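Long-range contacts in response regulator receiver domain protein (CheY) (Rhodospirillum rubrum, PDB 3HEB), which probably acts as the receiver half of a two-component signalling pair, accepting a phosphoryl group from a partner kinase and passing the signal on: residues 22-27 against 127-132; 93-98 against 116-121; 76-81 against 110-115. All coordinates share one frame; numbering follows the deposited sequence.

Interaction 1 (22-27 against 127-132)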
ATOM      1  N   LYS A  22       9.034 -12.694  13.888  1.00 18.16           N
ATOM      2  CA  LYS A  22       8.211 -13.255  14.949  1.00 18.76           C
ATOM      3  C   LYS A  22       6.926 -12.493  15.156  1.00 18.25           C
ATOM      4  O   LYS A  22       5.936 -13.055  15.607  1.00 20.26           O
ATOM      5  CB  LYS A  22       8.987 -13.333  16.267  1.00 21.27           C
ATOM      6  CG  LYS A  22       9.376 -12.003  16.872  1.00 24.82           C
ATOM      7  CD  LYS A  22      10.201 -12.203  18.144  1.00 27.95           C
ATOM      8  CE  LYS A  22       9.498 -13.147  19.114  1.00 29.00           C
ATOM      9  NZ  LYS A  22       8.076 -12.749  19.320  1.00 30.52           N
ATOM     10  N   ASN A  23       6.925 -11.213  14.822  1.00 17.35           N
ATOM     11  CA  ASN A  23       5.709 -10.453  15.007  1.00 15.96           C
ATOM     12  C   ASN A  23       4.738 -10.690  13.869  1.00 15.43           C
ATOM     13  O   ASN A  23       3.538 -10.476  14.016  1.00 14.12           O
ATOM     14  CB  ASN A  23       6.039  -8.981  15.194  1.00 15.69           C
ATOM     15  CG  ASN A  23       6.468  -8.683  16.614  1.00 16.37           C
ATOM     16  OD1 ASN A  23       5.638  -8.653  17.522  1.00 18.70           O
ATOM     17  ND2 ASN A  23       7.764  -8.489  16.821  1.00 15.22           N
ATOM     18  N   ILE A  24       5.249 -11.159  12.739  1.00 14.99           N
ATOM     19  CA  ILE A  24       4.376 -11.464  11.623  1.00 15.72           C
ATOM     20  C   ILE A  24       3.637 -12.746  12.012  1.00 16.86           C
ATOM     21  O   ILE A  24       2.444 -12.904  11.720  1.00 16.14           O
ATOM     22  CB  ILE A  24       5.172 -11.702  10.325  1.00 15.61           C
ATOM     23  CG1 ILE A  24       5.783 -10.384   9.844  1.00 15.20           C
ATOM     24  CG2 ILE A  24       4.268 -12.290   9.251  1.00 14.34           C
ATOM     25  CD1 ILE A  24       4.770  -9.302   9.585  1.00 15.07           C
ATOM     26  N   ARG A  25       4.356 -13.656  12.669  1.00 15.66           N
ATOM     27  CA  ARG A  25       3.771 -14.917  13.113  1.00 16.22           C
ATOM     28  C   ARG A  25       2.815 -14.599  14.234  1.00 17.52           C
ATOM     29  O   ARG A  25       1.757 -15.205  14.350  1.00 18.19           O
ATOM     30  CB  ARG A  25       4.840 -15.877  13.642  1.00 14.03           C
ATOM     31  CG  ARG A  25       5.945 -16.181  12.668  1.00 16.28           C
ATOM     32  CD  ARG A  25       5.382 -16.463  11.289  1.00 15.67           C
ATOM     33  NE  ARG A  25       6.402 -16.962  10.374  1.00 14.61           N
ATOM     34  CZ  ARG A  25       6.206 -17.166   9.076  1.00 14.19           C
ATOM     35  NH1 ARG A  25       5.027 -16.900   8.530  1.00 13.25           N
ATOM     36  NH2 ARG A  25       7.177 -17.683   8.334  1.00 14.38           N
ATOM     37  N   ARG A  26       3.200 -13.632  15.059  1.00 19.70           N
ATOM     38  CA  ARG A  26       2.383 -13.213  16.190  1.00 22.10           C
ATOM     39  C   ARG A  26       1.005 -12.798  15.691  1.00 20.89           C
ATOM     40  O   ARG A  26       0.009 -12.980  16.381  1.00 23.15           O
ATOM     41  CB  ARG A  26       3.049 -12.032  16.894  1.00 25.92           C
ATOM     42  CG  ARG A  26       2.876 -11.999  18.409  1.00 32.46           C
ATOM     43  CD  ARG A  26       3.487 -10.713  18.978  1.00 38.17           C
ATOM     44  NE  ARG A  26       3.785 -10.792  20.408  1.00 41.84           N
ATOM     45  CZ  ARG A  26       4.684 -11.613  20.943  1.00 44.02           C
ATOM     46  NH1 ARG A  26       5.384 -12.439  20.170  1.00 42.90           N
ATOM     47  NH2 ARG A  26       4.888 -11.606  22.256  1.00 45.11           N
ATOM     48  N   ALA A  27       0.962 -12.249  14.483  1.00 18.98           N
ATOM     49  CA  ALA A  27      -0.282 -11.786  13.882  1.00 18.06           C
ATOM     50  C   ALA A  27      -1.096 -12.920  13.259  1.00 18.11           C
ATOM     51  O   ALA A  27      -2.181 -12.692  12.720  1.00 18.67           O
ATOM     52  CB  ALA A  27       0.022 -10.722  12.836  1.00 17.30           C
ATOM     53  N   ASN A 127       4.751  -4.036  17.758  1.00 15.96           N
ATOM     54  CA  ASN A 127       3.318  -3.897  17.560  1.00 17.55           C
ATOM     55  C   ASN A 127       2.983  -3.474  16.130  1.00 17.45           C
ATOM     56  O   ASN A 127       2.007  -3.955  15.550  1.00 18.85           O
ATOM     57  CB  ASN A 127       2.739  -2.854  18.508  1.00 19.65           C
ATOM     58  CG  ASN A 127       1.419  -2.317  18.009  1.00 26.15           C
ATOM     59  OD1 ASN A 127       0.385  -2.983  18.107  1.00 28.60           O
ATOM     60  ND2 ASN A 127       1.450  -1.115  17.431  1.00 28.51           N
ATOM     61  N   ALA A 128       3.781  -2.567  15.571  1.00 14.34           N
ATOM     62  CA  ALA A 128       3.541  -2.092  14.220  1.00 13.44           C
ATOM     63  C   ALA A 128       3.657  -3.224  13.199  1.00 14.34           C
ATOM     64  O   ALA A 128       2.891  -3.273  12.240  1.00 14.69           O
ATOM     65  CB  ALA A 128       4.507  -0.972  13.880  1.00 14.70           C
ATOM     66  N   ILE A 129       4.613  -4.124  13.410  1.00 13.23           N
ATOM     67  CA  ILE A 129       4.818  -5.261  12.518  1.00 13.44           C
ATOM     68  C   ILE A 129       3.621  -6.205  12.621  1.00 14.91           C
ATOM     69  O   ILE A 129       3.175  -6.808  11.634  1.00 14.24           O
ATOM     70  CB  ILE A 129       6.095  -6.034  12.906  1.00 14.05           C
ATOM     71  CG1 ILE A 129       7.306  -5.097  12.839  1.00 14.41           C
ATOM     72  CG2 ILE A 129       6.276  -7.233  11.982  1.00 13.58           C
ATOM     73  CD1 ILE A 129       8.614  -5.737  13.269  1.00 16.55           C
ATOM     74  N   ARG A 130       3.114  -6.336  13.833  1.00 14.47           N
ATOM     75  CA  ARG A 130       1.960  -7.173  14.102  1.00 16.66           C
ATOM     76  C   ARG A 130       0.817  -6.553  13.295  1.00 15.94           C
ATOM     77  O   ARG A 130       0.051  -7.246  12.617  1.00 15.33           O
ATOM     78  CB  ARG A 130       1.676  -7.115  15.597  1.00 19.06           C
ATOM     79  CG  ARG A 130       0.691  -8.103  16.156  1.00 24.66           C
ATOM     80  CD  ARG A 130       0.760  -7.981  17.687  1.00 27.16           C
ATOM     81  NE  ARG A 130       2.132  -8.185  18.150  1.00 29.17           N
ATOM     82  CZ  ARG A 130       2.765  -7.421  19.040  1.00 29.18           C
ATOM     83  NH1 ARG A 130       2.163  -6.375  19.594  1.00 30.01           N
ATOM     84  NH2 ARG A 130       4.013  -7.704  19.369  1.00 29.60           N
ATOM     85  N   GLN A 131       0.730  -5.228  13.350  1.00 14.73           N
ATOM     86  CA  GLN A 131      -0.299  -4.495  12.629  1.00 14.53           C
ATOM     87  C   GLN A 131      -0.136  -4.699  11.124  1.00 14.51           C
ATOM     88  O   GLN A 131      -1.123  -4.785  10.396  1.00 14.91           O
ATOM     89  CB  GLN A 131      -0.218  -3.013  12.975  1.00 15.75           C
ATOM     90  CG  GLN A 131      -1.559  -2.381  13.226  1.00 19.39           C
ATOM     91  CD  GLN A 131      -2.438  -3.241  14.122  1.00 20.79           C
ATOM     92  OE1 GLN A 131      -3.366  -3.900  13.648  1.00 22.35           O
ATOM     93  NE2 GLN A 131      -2.136  -3.251  15.422  1.00 21.75           N
ATOM     94  N   LEU A 132       1.114  -4.777  10.674  1.00 14.16           N
ATOM     95  CA  LEU A 132       1.449  -4.998   9.264  1.00 14.46           C
ATOM     96  C   LEU A 132       0.982  -6.413   8.845  1.00 14.41           C
ATOM     97  O   LEU A 132       0.436  -6.613   7.751  1.00 14.71           O
ATOM     98  CB  LEU A 132       2.972  -4.888   9.088  1.00 16.51           C
ATOM     99  CG  LEU A 132       3.653  -4.726   7.717  1.00 17.77           C
ATOM    100  CD1 LEU A 132       5.055  -5.315   7.797  1.00 16.41           C
ATOM    101  CD2 LEU A 132       2.884  -5.425   6.636  1.00 17.73           C
TER
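Asn23 meets Ile129 and Arg130 between helices 14-26 and 122-136, where the axes of 22-26 and 127-132 approach to 7.6 Å at 54°. Its CB rests against Ile129, 3.7 Å from CG2. Chi1 (-81°) sets CG beside the backbone N, and the turn of the amide about chi2 (-74°) directs OD1 to Arg130, whose NH2 donates a hydrogen bond of 2.6 Å. The bond is short but bent at the hydrogen: it runs nearly along the C=O axis, while OD1 is tilted out of the guanidinium plane and the amide and guanidinium planes are steeply inclined to each other. Asn23 ND2 is engaged by Leu19 O in its own helix, so both ends of this buried amide are held and its rotation is fixed. Ile24 starts away from the partner helix, yet its CD1 swings back to Ile129 CG2 at 3.5 Å, the two side chains crossing at about a right angle; Leu132 CD1 lies farther off at 4.4 Å. Arg26 crosses Arg130 obliquely, its CD beside the guanidinium and only 3.0 Å from Arg130 NE, a separation tight enough to leave the exact placement doubtful. Ala27, just past the helix end, sets CB 3.5 Å from Arg130 O and also touches Leu134. This is the pairing of first and last helices on one side of the sheet, characteristic of the CheY-like receiver fold.

Interaction 2 (93-98 against 116-121)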
ATOM      1  N   VAL A  93       6.626  -2.854   0.469  1.00 12.31           N
ATOM      2  CA  VAL A  93       6.440  -2.095   1.693  1.00 10.26           C
ATOM      3  C   VAL A  93       7.812  -1.704   2.205  1.00 10.10           C
ATOM      4  O   VAL A  93       8.606  -2.557   2.604  1.00  8.88           O
ATOM      5  CB  VAL A  93       5.680  -2.931   2.765  1.00 10.86           C
ATOM      6  CG1 VAL A  93       5.653  -2.194   4.090  1.00 10.71           C
ATOM      7  CG2 VAL A  93       4.249  -3.189   2.306  1.00 11.95           C
ATOM      8  N   ILE A  94       8.107  -0.410   2.163  1.00  9.36           N
ATOM      9  CA  ILE A  94       9.387   0.074   2.643  1.00  8.85           C
ATOM     10  C   ILE A  94       9.305   0.101   4.154  1.00 12.01           C
ATOM     11  O   ILE A  94       8.352   0.626   4.721  1.00 13.86           O
ATOM     12  CB  ILE A  94       9.693   1.500   2.154  1.00  8.79           C
ATOM     13  CG1 ILE A  94       9.753   1.543   0.624  1.00  5.73           C
ATOM     14  CG2 ILE A  94      11.001   1.970   2.752  1.00  4.33           C
ATOM     15  CD1 ILE A  94      10.840   0.681   0.029  1.00  6.76           C
ATOM     16  N   LEU A  95      10.302  -0.476   4.801  1.00 12.89           N
ATOM     17  CA  LEU A  95      10.340  -0.515   6.248  1.00 14.10           C
ATOM     18  C   LEU A  95      11.761  -0.109   6.641  1.00 15.52           C
ATOM     19  O   LEU A  95      12.682  -0.933   6.693  1.00 12.05           O
ATOM     20  CB  LEU A  95       9.996  -1.928   6.728  1.00 13.39           C
ATOM     21  CG  LEU A  95       9.905  -2.208   8.232  1.00 14.20           C
ATOM     22  CD1 LEU A  95       8.937  -1.241   8.897  1.00 10.43           C
ATOM     23  CD2 LEU A  95       9.457  -3.658   8.441  1.00 13.28           C
ATOM     24  N   THR A  96      11.936   1.180   6.902  1.00 17.69           N
ATOM     25  CA  THR A  96      13.251   1.677   7.242  1.00 19.11           C
ATOM     26  C   THR A  96      13.247   2.691   8.378  1.00 19.40           C
ATOM     27  O   THR A  96      12.197   3.142   8.834  1.00 19.22           O
ATOM     28  CB  THR A  96      13.896   2.303   6.009  1.00 19.47           C
ATOM     29  OG1 THR A  96      15.285   2.557   6.262  1.00 21.26           O
ATOM     30  CG2 THR A  96      13.171   3.602   5.657  1.00 20.39           C
ATOM     31  N   THR A  97      14.448   3.056   8.808  1.00 20.32           N
ATOM     32  CA  THR A  97      14.650   3.993   9.902  1.00 20.63           C
ATOM     33  C   THR A  97      14.302   5.450   9.607  1.00 22.41           C
ATOM     34  O   THR A  97      13.594   6.086  10.377  1.00 22.39           O
ATOM     35  CB  THR A  97      16.123   3.922  10.395  1.00 20.58           C
ATOM     36  OG1 THR A  97      16.348   2.667  11.056  1.00 18.18           O
ATOM     37  CG2 THR A  97      16.423   5.052  11.363  1.00 22.51           C
ATOM     38  N   THR A  98      14.784   5.982   8.490  1.00 24.81           N
ATOM     39  CA  THR A  98      14.543   7.382   8.177  1.00 27.55           C
ATOM     40  C   THR A  98      13.085   7.775   8.024  1.00 29.03           C
ATOM     41  O   THR A  98      12.227   6.934   7.736  1.00 30.38           O
ATOM     42  CB  THR A  98      15.297   7.815   6.908  1.00 28.52           C
ATOM     43  OG1 THR A  98      15.099   9.217   6.703  1.00 30.24           O
ATOM     44  CG2 THR A  98      14.793   7.057   5.689  1.00 29.04           C
ATOM     45  N   ILE A 116       6.806   2.593   5.711  1.00 12.56           N
ATOM     46  CA  ILE A 116       6.661   2.574   7.156  1.00 12.76           C
ATOM     47  C   ILE A 116       7.994   2.899   7.792  1.00 13.32           C
ATOM     48  O   ILE A 116       8.981   2.208   7.550  1.00 12.79           O
ATOM     49  CB  ILE A 116       6.239   1.189   7.673  1.00 14.17           C
ATOM     50  CG1 ILE A 116       4.881   0.800   7.083  1.00 13.75           C
ATOM     51  CG2 ILE A 116       6.187   1.200   9.207  1.00 11.49           C
ATOM     52  CD1 ILE A 116       4.399  -0.588   7.495  1.00 10.38           C
ATOM     53  N   THR A 117       8.027   3.963   8.583  1.00 13.33           N
ATOM     54  CA  THR A 117       9.249   4.335   9.276  1.00 12.90           C
ATOM     55  C   THR A 117       9.291   3.438  10.511  1.00 14.97           C
ATOM     56  O   THR A 117       8.315   3.367  11.271  1.00 13.63           O
ATOM     57  CB  THR A 117       9.226   5.816   9.721  1.00 11.84           C
ATOM     58  OG1 THR A 117       9.291   6.665   8.569  1.00 11.55           O
ATOM     59  CG2 THR A 117      10.409   6.111  10.642  1.00 11.27           C
ATOM     60  N   LYS A 118      10.406   2.737  10.699  1.00 15.15           N
ATOM     61  CA  LYS A 118      10.552   1.850  11.843  1.00 14.84           C
ATOM     62  C   LYS A 118      10.349   2.641  13.125  1.00 14.47           C
ATOM     63  O   LYS A 118      11.017   3.648  13.338  1.00 16.82           O
ATOM     64  CB  LYS A 118      11.950   1.227  11.873  1.00 13.48           C
ATOM     65  CG  LYS A 118      12.248   0.253  10.750  1.00 13.56           C
ATOM     66  CD  LYS A 118      13.626  -0.344  10.932  1.00 12.61           C
ATOM     67  CE  LYS A 118      13.933  -1.321   9.820  1.00 15.46           C
ATOM     68  NZ  LYS A 118      15.294  -1.920   9.951  1.00 14.96           N
ATOM     69  N   PRO A 119       9.399   2.220  13.979  1.00 13.93           N
ATOM     70  CA  PRO A 119       9.216   2.978  15.220  1.00 13.41           C
ATOM     71  C   PRO A 119      10.490   2.826  16.055  1.00 14.77           C
ATOM     72  O   PRO A 119      11.118   1.760  16.060  1.00 14.68           O
ATOM     73  CB  PRO A 119       8.006   2.303  15.870  1.00 12.86           C
ATOM     74  CG  PRO A 119       7.207   1.801  14.681  1.00 13.15           C
ATOM     75  CD  PRO A 119       8.301   1.255  13.771  1.00 13.29           C
ATOM     76  N   VAL A 120      10.882   3.895  16.739  1.00 15.76           N
ATOM     77  CA  VAL A 120      12.079   3.867  17.564  1.00 14.11           C
ATOM     78  C   VAL A 120      11.876   2.914  18.724  1.00 13.74           C
ATOM     79  O   VAL A 120      12.707   2.042  18.965  1.00 14.34           O
ATOM     80  CB  VAL A 120      12.415   5.259  18.118  1.00 14.45           C
ATOM     81  CG1 VAL A 120      13.560   5.154  19.104  1.00 15.00           C
ATOM     82  CG2 VAL A 120      12.788   6.202  16.973  1.00 16.99           C
ATOM     83  N   ASN A 121      10.768   3.083  19.438  1.00 14.16           N
ATOM     84  CA  ASN A 121      10.465   2.228  20.576  1.00 13.61           C
ATOM     85  C   ASN A 121      10.273   0.776  20.126  1.00 14.32           C
ATOM     86  O   ASN A 121       9.409   0.483  19.292  1.00 12.42           O
ATOM     87  CB  ASN A 121       9.207   2.711  21.283  1.00 13.51           C
ATOM     88  CG  ASN A 121       9.023   2.047  22.629  1.00 12.91           C
ATOM     89  OD1 ASN A 121       9.154   0.835  22.751  1.00 16.77           O
ATOM     90  ND2 ASN A 121       8.716   2.835  23.645  1.00 12.91           N
TER
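Backbone bonds of Ile94, Thr96 and Ile116 lace the parallel strands together and run one residue beyond, to Lys118 N. Ile116 N donates to Ile94 O (2.7 Å), Ile116 O accepts from Thr96 N (3.2 Å), and Thr96 O takes Lys118 N at 2.6 Å, the donor standing above the carbonyl plane although its N-H points almost straight at the oxygen (170°). On one face, Leu95 CD1 meets Ile116 CG2 at 3.7 Å. The strands close the beta-alpha-beta crossover through helix 101-109 and bring the threonine and lysine typical of receiver domains beside Asp66, the predicted phosphorylation site: Thr96 OG1 is hydrogen-bonded to Asp66 OD1. The Lys118 chain, extended beyond CG, lies across the Thr96 backbone and puts CE 3.4 Å from Leu95 O. Its NZ is satisfied by a salt bridge to Glu11 and a hydrogen bond with His16 ND1, Asp66 OD2 being a long, weak partner. An alanine at Lys118 would probably leave the Glu11 carboxylate without its mate and strip the aliphatic cover from Leu95 O. On the other face, the one proton of Thr117 OG1 has both Gln140 OE1 of the second subunit and Thr98 O (3.1 Å) within reach; Thr98 O accepts from Tyr115 OH.

Interaction 3 (76-81 against 110-115); sequences DILKLV and LGANVY
Leu110 faces Leu78 and Lys79 of helix 74-83, and these apolar touches carry the contact; no hydrogen bond links the two segments. Its CB sits 3.6 Å from Leu78 CD1, the side chains crossing at a slant. Farther out, Leu110 CD1 lies 3.6 Å from Lys79 CE, so the lysine contributes its aliphatic stem to the packing. The bend of Lys79 at chi3 (-74°) places that CE. Both side-chain torsions of Leu110 are far from staggered, so the position of its methyl groups is less certain than that of its CB. The carbonyl of Leu110 is also touched: Leu78 CD2 approaches its O at 3.5 Å. Gly111 follows with a positive phi (109°) and a pair of backbone bonds returning to the final turn of the preceding helix, a Schellman motif. A CB here would collide with Leu110 O; separately, Leu78 CD2 lies 3.9 Å from Gly111 C. At Ala112 the chain has turned toward the sheet. Its N is 3.7 Å from Leu78 CD2 and its CB 4.0 Å from Leu78 CD1, so the two methyls of one leucine span all three residues of the turn. Leu78 CG, anti to the backbone N (chi1 -162°), carries the branch to the turn. Cys107 of helix 101-109 touches both Leu78 and Ala112, and Ile94 also lies against Ala112. The arrangement is a helix-to-strand turn of the doubly wound alpha/beta receiver fold: the Schellman end of helix 101-109 leads into strand 114-117, outermost within this chain, and packs against the neighbouring helix 74-83.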
ATOM      1  N   ASP A  76      17.206   1.531  -4.864  1.00 19.61           N
ATOM      2  CA  ASP A  76      17.486   1.001  -6.187  1.00 19.47           C
ATOM      3  C   ASP A  76      16.864  -0.374  -6.408  1.00 18.55           C
ATOM      4  O   ASP A  76      16.560  -0.747  -7.540  1.00 20.28           O
ATOM      5  CB  ASP A  76      18.991   0.984  -6.423  1.00 19.82           C
ATOM      6  CG  ASP A  76      19.550   2.385  -6.564  1.00 18.49           C
ATOM      7  OD1 ASP A  76      19.035   3.138  -7.412  1.00 17.22           O
ATOM      8  OD2 ASP A  76      20.488   2.740  -5.832  1.00 19.15           O
ATOM      9  N   ILE A  77      16.663  -1.126  -5.331  1.00 16.38           N
ATOM     10  CA  ILE A  77      16.027  -2.428  -5.453  1.00 15.01           C
ATOM     11  C   ILE A  77      14.581  -2.130  -5.861  1.00 15.01           C
ATOM     12  O   ILE A  77      14.035  -2.761  -6.762  1.00 15.25           O
ATOM     13  CB  ILE A  77      16.041  -3.208  -4.103  1.00 12.02           C
ATOM     14  CG1 ILE A  77      17.481  -3.591  -3.734  1.00 11.99           C
ATOM     15  CG2 ILE A  77      15.172  -4.449  -4.212  1.00  9.32           C
ATOM     16  CD1 ILE A  77      17.615  -4.405  -2.463  1.00  8.27           C
ATOM     17  N   LEU A  78      13.991  -1.137  -5.198  1.00 16.15           N
ATOM     18  CA  LEU A  78      12.619  -0.688  -5.444  1.00 16.81           C
ATOM     19  C   LEU A  78      12.463  -0.264  -6.899  1.00 17.19           C
ATOM     20  O   LEU A  78      11.508  -0.653  -7.569  1.00 17.07           O
ATOM     21  CB  LEU A  78      12.295   0.511  -4.540  1.00 16.35           C
ATOM     22  CG  LEU A  78      10.864   0.975  -4.238  1.00 18.82           C
ATOM     23  CD1 LEU A  78      10.931   2.433  -3.804  1.00 19.87           C
ATOM     24  CD2 LEU A  78       9.957   0.854  -5.431  1.00 19.41           C
ATOM     25  N   LYS A  79      13.403   0.549  -7.377  1.00 18.09           N
ATOM     26  CA  LYS A  79      13.359   1.035  -8.747  1.00 19.72           C
ATOM     27  C   LYS A  79      13.360  -0.113  -9.739  1.00 19.13           C
ATOM     28  O   LYS A  79      12.602  -0.105 -10.704  1.00 20.88           O
ATOM     29  CB  LYS A  79      14.549   1.959  -9.029  1.00 22.03           C
ATOM     30  CG  LYS A  79      14.662   2.377 -10.488  1.00 26.89           C
ATOM     31  CD  LYS A  79      15.683   3.499 -10.708  1.00 31.49           C
ATOM     32  CE  LYS A  79      15.146   4.841 -10.215  1.00 35.29           C
ATOM     33  NZ  LYS A  79      16.083   5.993 -10.427  1.00 35.46           N
ATOM     34  N   LEU A  80      14.215  -1.101  -9.493  1.00 18.13           N
ATOM     35  CA  LEU A  80      14.329  -2.263 -10.373  1.00 15.76           C
ATOM     36  C   LEU A  80      13.099  -3.154 -10.355  1.00 14.44           C
ATOM     37  O   LEU A  80      12.701  -3.687 -11.386  1.00 14.74           O
ATOM     38  CB  LEU A  80      15.553  -3.094  -9.987  1.00 15.42           C
ATOM     39  CG  LEU A  80      16.922  -2.418 -10.111  1.00 16.88           C
ATOM     40  CD1 LEU A  80      18.006  -3.418  -9.748  1.00 17.17           C
ATOM     41  CD2 LEU A  80      17.135  -1.914 -11.539  1.00 19.01           C
ATOM     42  N   VAL A  81      12.507  -3.317  -9.175  1.00 14.30           N
ATOM     43  CA  VAL A  81      11.322  -4.151  -8.999  1.00 12.01           C
ATOM     44  C   VAL A  81      10.095  -3.563  -9.676  1.00 12.15           C
ATOM     45  O   VAL A  81       9.314  -4.293 -10.293  1.00 11.25           O
ATOM     46  CB  VAL A  81      10.983  -4.333  -7.496  1.00 12.64           C
ATOM     47  CG1 VAL A  81       9.651  -5.072  -7.345  1.00 10.61           C
ATOM     48  CG2 VAL A  81      12.092  -5.094  -6.799  1.00  9.38           C
ATOM     49  N   LEU A 110       9.018   6.317  -6.837  1.00 16.53           N
ATOM     50  CA  LEU A 110       9.651   5.136  -7.424  1.00 17.14           C
ATOM     51  C   LEU A 110       8.704   3.941  -7.496  1.00 16.52           C
ATOM     52  O   LEU A 110       9.051   2.916  -8.077  1.00 16.72           O
ATOM     53  CB  LEU A 110      10.897   4.722  -6.634  1.00 16.68           C
ATOM     54  CG  LEU A 110      12.300   5.167  -7.068  1.00 19.53           C
ATOM     55  CD1 LEU A 110      12.252   5.909  -8.411  1.00 19.83           C
ATOM     56  CD2 LEU A 110      12.912   6.031  -5.973  1.00 18.08           C
ATOM     57  N   GLY A 111       7.529   4.065  -6.876  1.00 16.39           N
ATOM     58  CA  GLY A 111       6.545   2.989  -6.920  1.00 14.18           C
ATOM     59  C   GLY A 111       6.241   2.164  -5.678  1.00 12.86           C
ATOM     60  O   GLY A 111       5.505   1.179  -5.765  1.00 14.35           O
ATOM     61  N   ALA A 112       6.786   2.536  -4.529  1.00 10.75           N
ATOM     62  CA  ALA A 112       6.517   1.780  -3.308  1.00  9.97           C
ATOM     63  C   ALA A 112       5.028   1.841  -2.999  1.00 10.96           C
ATOM     64  O   ALA A 112       4.405   2.897  -3.120  1.00 11.80           O
ATOM     65  CB  ALA A 112       7.308   2.355  -2.148  1.00  9.04           C
ATOM     66  N   ASN A 113       4.458   0.708  -2.604  1.00  9.22           N
ATOM     67  CA  ASN A 113       3.035   0.653  -2.279  1.00 10.03           C
ATOM     68  C   ASN A 113       2.758   1.294  -0.930  1.00  9.67           C
ATOM     69  O   ASN A 113       1.735   1.945  -0.740  1.00 11.64           O
ATOM     70  CB  ASN A 113       2.549  -0.798  -2.236  1.00  7.70           C
ATOM     71  CG  ASN A 113       2.573  -1.463  -3.602  1.00  9.72           C
ATOM     72  OD1 ASN A 113       1.541  -1.576  -4.286  1.00  9.49           O
ATOM     73  ND2 ASN A 113       3.759  -1.899  -4.018  1.00  4.46           N
ATOM     74  N   VAL A 114       3.681   1.084   0.000  1.00 10.17           N
ATOM     75  CA  VAL A 114       3.569   1.591   1.360  1.00  9.27           C
ATOM     76  C   VAL A 114       4.957   1.870   1.927  1.00 11.60           C
ATOM     77  O   VAL A 114       5.939   1.211   1.572  1.00 11.72           O
ATOM     78  CB  VAL A 114       2.873   0.558   2.275  1.00  9.53           C
ATOM     79  CG1 VAL A 114       2.797   1.078   3.717  1.00  7.94           C
ATOM     80  CG2 VAL A 114       1.483   0.243   1.735  1.00  9.31           C
ATOM     81  N   TYR A 115       5.027   2.863   2.803  1.00 11.20           N
ATOM     82  CA  TYR A 115       6.267   3.237   3.449  1.00 12.43           C
ATOM     83  C   TYR A 115       5.993   3.307   4.947  1.00 13.48           C
ATOM     84  O   TYR A 115       5.049   3.977   5.402  1.00 13.91           O
ATOM     85  CB  TYR A 115       6.754   4.592   2.940  1.00 12.31           C
ATOM     86  CG  TYR A 115       8.100   4.993   3.495  1.00 15.66           C
ATOM     87  CD1 TYR A 115       9.215   5.084   2.666  1.00 14.02           C
ATOM     88  CD2 TYR A 115       8.255   5.309   4.849  1.00 14.54           C
ATOM     89  CE1 TYR A 115      10.442   5.482   3.160  1.00 15.03           C
ATOM     90  CE2 TYR A 115       9.479   5.706   5.351  1.00 14.18           C
ATOM     91  CZ  TYR A 115      10.571   5.795   4.500  1.00 15.89           C
ATOM     92  OH  TYR A 115      11.796   6.214   4.986  1.00 18.06           O
TER

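Overall arrangement
All three contacts lie within one receiver domain built around a five-stranded parallel sheet. Interaction 1 pairs helices 14-26 and 122-136 and closes a loop of chain in which interactions 2 and 3 are nested; these two cross along the sequence. Interactions 2 and 3, centres about 15 Å apart, share strand 114-117 and touch through Ile94 and Val114. Interaction 1 lies about 14 Å from interaction 2, centre to centre, meeting it where Leu132 packs on Ile116 and Ala128 on Pro119. Its centre is about 22 Å from that of interaction 3, on the opposite side of the chain's centre. Each also faces the second subunit, and Tyr115 of strand 114-117, outermost within this chain, makes backbone hydrogen bonds across the dimer interface.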